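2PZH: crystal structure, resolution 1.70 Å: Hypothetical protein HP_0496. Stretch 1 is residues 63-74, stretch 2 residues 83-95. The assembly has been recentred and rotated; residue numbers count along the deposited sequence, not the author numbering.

Stretch 1 63-74: SLGQVLEIRTQI
Stretch 2, residues 83-95: VLFQEIYCIQNAS

Strands 67-74 and 83-92 run antiparallel, their axes 4.5 Å apart at closest and their directions 149° apart, with phi/psi mostly near -110/130. Leu84 (m, chi2 79°) faces Ile74 (m, m), CA to CA 4.7 Å; their apolar side chains meet at Leu84 CG and Ile74 CD1, 4.2 Å. Phe85 (t) pairs with Gln73 (p, t) through two backbone hydrogen bonds, Phe85 N to Gln73 O and Gln73 N to Phe85 O, each 2.9 Å. Gln86 (m, t, chi3 -80°) lies on the face shared by Leu68, Ile70, Ile88 and Cys90. An amide there needs partners: its NE2 donates to Thr72 OG1 (Thr72 m) at 3.0 Å and is satisfied further elsewhere in the structure.

Glu87 (m, t) repeats the paired hydrogen bonds with Arg71: Arg71 N to Glu87 O 2.8 Å, Glu87 N to Arg71 O 3.0 Å. Ile88 (m, t) packs its branched side chain against two neighbours, CG1 to Ile70 CG1 4.0 Å and CG2 to Leu68 CB 3.7 Å.

Tyr89 (m, chi2 74°) hydrogen-bonds through its O to Glu69 N, 2.7 Å, and through its N to Glu69 O, 3.0 Å. Its flat ring suits the planar guanidinium of Arg71 (m, t, t), stacked at 8° with CZ 4.1 Å from the ring centroid, a cation-pi contact. Glu69 (t, t) steadies that cation by a salt bridge, OE2 to Arg71 NE 2.7 Å.

Cys90 (t) opposes Leu68 (m, t), CB to CD2 3.9 Å. A bulge follows: Ile91 (p, t; psi -14°) sends N to Val67 O, 2.9 Å, while Gln92 N reaches Val67 O weakly at 3.4 Å and Val67 N meets Gln92 O at 3.0 Å.

Beyond Asn93 (p), Ala94 approaches the type II turn Ser63-Gln66, where Gly65 (89/-13) is apt: an ideal CB would lie 2.6 Å from Ala94 CB and be jammed against the carbonyl O of Leu64. One water links Ala94 N (2.7 Å) to Leu64 O (2.8 Å).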

# COMPACT_ATOMS: atom_id res chain seq x y z
N SER A 63 -2.62 16.35 -2.82
CA SER A 63 -1.72 16.01 -3.89
C SER A 63 -0.26 16.01 -3.46
O SER A 63 0.06 16.40 -2.34
CB SER A 63 -1.94 16.95 -5.08
OG SER A 63 -1.64 18.29 -4.75
N LEU A 64 0.60 15.55 -4.37
CA LEU A 64 2.03 15.36 -4.10
C LEU A 64 2.69 16.54 -3.41
O LEU A 64 2.57 17.67 -3.86
CB LEU A 64 2.77 15.10 -5.41
CG LEU A 64 4.24 14.75 -5.29
CD1 LEU A 64 4.35 13.36 -4.70
CD2 LEU A 64 4.97 14.86 -6.65
N GLY A 65 3.41 16.27 -2.32
CA GLY A 65 4.23 17.29 -1.67
C GLY A 65 3.52 18.10 -0.61
O GLY A 65 4.14 18.82 0.15
N GLN A 66 2.21 18.00 -0.56
CA GLN A 66 1.45 18.71 0.46
C GLN A 66 1.69 18.11 1.84
O GLN A 66 2.07 16.94 1.97
CB GLN A 66 -0.04 18.68 0.10
CG GLN A 66 -0.34 19.51 -1.14
CD GLN A 66 -1.81 19.56 -1.48
OE1 GLN A 66 -2.58 18.67 -1.13
NE2 GLN A 66 -2.21 20.62 -2.16
N VAL A 67 1.51 18.92 2.88
CA VAL A 67 1.54 18.44 4.26
C VAL A 67 0.13 18.50 4.80
O VAL A 67 -0.55 19.53 4.70
CB VAL A 67 2.53 19.24 5.13
CG1 VAL A 67 2.53 18.74 6.59
CG2 VAL A 67 3.97 19.13 4.50
N LEU A 68 -0.32 17.37 5.33
CA LEU A 68 -1.69 17.24 5.79
C LEU A 68 -1.66 17.16 7.30
O LEU A 68 -0.77 16.58 7.88
CB LEU A 68 -2.33 15.95 5.23
CG LEU A 68 -2.27 15.76 3.71
CD1 LEU A 68 -3.04 14.53 3.26
CD2 LEU A 68 -2.77 17.03 2.99
N GLU A 69 -2.65 17.78 7.93
CA GLU A 69 -2.72 17.74 9.37
C GLU A 69 -3.93 16.90 9.74
O GLU A 69 -5.04 17.16 9.28
CB GLU A 69 -2.89 19.16 9.91
CG GLU A 69 -2.99 19.23 11.40
CD GLU A 69 -2.89 20.65 11.88
OE1 GLU A 69 -1.75 21.07 12.18
OE2 GLU A 69 -3.92 21.35 11.92
N ILE A 70 -3.71 15.90 10.59
CA ILE A 70 -4.80 15.05 11.03
C ILE A 70 -5.23 15.50 12.43
O ILE A 70 -4.45 15.45 13.38
CB ILE A 70 -4.42 13.55 11.03
CG1 ILE A 70 -3.97 13.13 9.63
CG2 ILE A 70 -5.61 12.73 11.35
CD1 ILE A 70 -2.58 13.52 9.30
N ARG A 71 -6.48 15.93 12.52
CA ARG A 71 -7.08 16.37 13.78
C ARG A 71 -8.05 15.33 14.36
O ARG A 71 -9.00 14.91 13.71
CB ARG A 71 -7.76 17.72 13.56
CG ARG A 71 -6.84 18.71 12.89
CD ARG A 71 -7.50 20.07 12.61
NE ARG A 71 -6.60 20.92 11.83
CZ ARG A 71 -6.96 22.05 11.23
NH1 ARG A 71 -8.22 22.48 11.29
NH2 ARG A 71 -6.06 22.74 10.55
N THR A 72 -7.80 14.91 15.59
CA THR A 72 -8.56 13.83 16.18
C THR A 72 -9.32 14.26 17.46
O THR A 72 -8.75 14.94 18.32
CB THR A 72 -7.64 12.67 16.53
OG1 THR A 72 -6.92 12.25 15.35
CG2 THR A 72 -8.42 11.49 17.07
N GLN A 73 -10.57 13.85 17.58
CA GLN A 73 -11.33 14.09 18.81
C GLN A 73 -12.21 12.88 19.19
O GLN A 73 -12.61 12.11 18.35
CB GLN A 73 -12.15 15.38 18.70
CG GLN A 73 -13.40 15.32 17.85
CD GLN A 73 -14.15 16.64 17.88
OE1 GLN A 73 -13.60 17.67 18.27
NE2 GLN A 73 -15.42 16.61 17.48
N ILE A 74 -12.48 12.73 20.48
CA ILE A 74 -13.37 11.67 20.94
C ILE A 74 -14.82 12.16 20.82
O ILE A 74 -15.21 13.14 21.44
CB ILE A 74 -13.10 11.27 22.42
CG1 ILE A 74 -11.62 10.91 22.63
CG2 ILE A 74 -14.02 10.14 22.83
CD1 ILE A 74 -11.11 9.75 21.79
N VAL A 83 -15.95 6.16 19.82
CA VAL A 83 -16.15 6.72 18.51
C VAL A 83 -15.26 7.95 18.37
O VAL A 83 -15.30 8.86 19.21
CB VAL A 83 -17.62 7.08 18.23
CG1 VAL A 83 -17.78 7.70 16.85
CG2 VAL A 83 -18.52 5.84 18.38
N LEU A 84 -14.47 7.97 17.31
CA LEU A 84 -13.56 9.08 17.06
C LEU A 84 -13.99 9.86 15.84
O LEU A 84 -14.46 9.29 14.85
CB LEU A 84 -12.14 8.58 16.82
CG LEU A 84 -11.33 8.07 18.00
CD1 LEU A 84 -11.74 6.68 18.34
CD2 LEU A 84 -9.83 8.09 17.68
N PHE A 85 -13.81 11.18 15.90
CA PHE A 85 -13.97 12.00 14.73
C PHE A 85 -12.60 12.45 14.27
O PHE A 85 -11.81 12.97 15.06
CB PHE A 85 -14.83 13.23 15.04
CG PHE A 85 -15.07 14.09 13.84
CD1 PHE A 85 -15.62 13.54 12.70
CD2 PHE A 85 -14.76 15.43 13.85
CE1 PHE A 85 -15.84 14.30 11.57
CE2 PHE A 85 -14.98 16.22 12.73
CZ PHE A 85 -15.52 15.65 11.59
N GLN A 86 -12.30 12.25 12.99
CA GLN A 86 -11.02 12.68 12.47
C GLN A 86 -11.20 13.47 11.19
O GLN A 86 -11.92 13.05 10.28
CB GLN A 86 -10.09 11.47 12.23
CG GLN A 86 -9.71 10.77 13.55
CD GLN A 86 -8.74 9.64 13.35
OE1 GLN A 86 -9.14 8.54 12.97
NE2 GLN A 86 -7.46 9.89 13.65
N GLU A 87 -10.53 14.62 11.14
CA GLU A 87 -10.55 15.48 9.96
C GLU A 87 -9.15 15.70 9.48
O GLU A 87 -8.21 15.84 10.28
CB GLU A 87 -11.17 16.85 10.29
CG GLU A 87 -12.67 16.82 10.47
CD GLU A 87 -13.25 18.22 10.65
OE1 GLU A 87 -14.45 18.41 10.34
OE2 GLU A 87 -12.53 19.12 11.11
N ILE A 88 -8.99 15.78 8.17
CA ILE A 88 -7.69 16.03 7.58
C ILE A 88 -7.75 17.35 6.83
O ILE A 88 -8.62 17.55 5.99
CB ILE A 88 -7.27 14.88 6.62
CG1 ILE A 88 -7.27 13.54 7.38
CG2 ILE A 88 -5.93 15.18 5.92
CD1 ILE A 88 -6.87 12.33 6.53
N TYR A 89 -6.81 18.23 7.14
CA TYR A 89 -6.66 19.49 6.44
C TYR A 89 -5.31 19.58 5.77
O TYR A 89 -4.29 19.19 6.36
CB TYR A 89 -6.76 20.66 7.43
CG TYR A 89 -8.17 21.07 7.77
CD1 TYR A 89 -8.97 20.30 8.61
CD2 TYR A 89 -8.70 22.25 7.25
CE1 TYR A 89 -10.29 20.72 8.91
CE2 TYR A 89 -9.97 22.66 7.55
CZ TYR A 89 -10.76 21.91 8.38
OH TYR A 89 -12.04 22.41 8.62
N CYS A 90 -5.28 20.13 4.56
CA CYS A 90 -4.00 20.46 3.96
C CYS A 90 -3.55 21.75 4.57
O CYS A 90 -4.29 22.75 4.52
CB CYS A 90 -4.11 20.68 2.45
SG CYS A 90 -2.54 21.17 1.74
N ILE A 91 -2.34 21.76 5.15
CA ILE A 91 -1.81 22.97 5.80
C ILE A 91 -0.59 23.58 5.12
O ILE A 91 -0.20 24.71 5.45
CB ILE A 91 -1.48 22.73 7.30
CG1 ILE A 91 -0.39 21.65 7.44
CG2 ILE A 91 -2.75 22.37 8.08
CD1 ILE A 91 0.12 21.44 8.89
N GLN A 92 0.04 22.83 4.22
CA GLN A 92 1.19 23.34 3.47
C GLN A 92 1.19 22.74 2.07
O GLN A 92 0.71 21.62 1.88
CB GLN A 92 2.51 22.93 4.13
CG GLN A 92 2.70 23.37 5.53
CD GLN A 92 4.04 22.89 6.08
OE1 GLN A 92 5.04 22.83 5.35
NE2 GLN A 92 4.06 22.55 7.38
N ASN A 93 1.73 23.48 1.11
CA ASN A 93 1.99 22.89 -0.21
C ASN A 93 3.49 22.65 -0.35
O ASN A 93 4.26 23.06 0.52
CB ASN A 93 1.41 23.76 -1.32
CG ASN A 93 1.83 25.23 -1.20
OD1 ASN A 93 3.01 25.53 -1.17
ND2 ASN A 93 0.85 26.14 -1.10
N ALA A 94 3.93 21.97 -1.42
CA ALA A 94 5.36 21.67 -1.55
C ALA A 94 6.20 22.93 -1.72
O ALA A 94 7.36 22.94 -1.33
CB ALA A 94 5.63 20.69 -2.69
N SER A 95 5.60 23.98 -2.28
CA SER A 95 6.33 25.23 -2.55
C SER A 95 6.45 26.12 -1.31
O SER A 95 7.14 27.14 -1.34
CB SER A 95 5.65 26.03 -3.67
OG SER A 95 5.60 25.29 -4.88
O HOH W 1 2.52 20.39 -3.08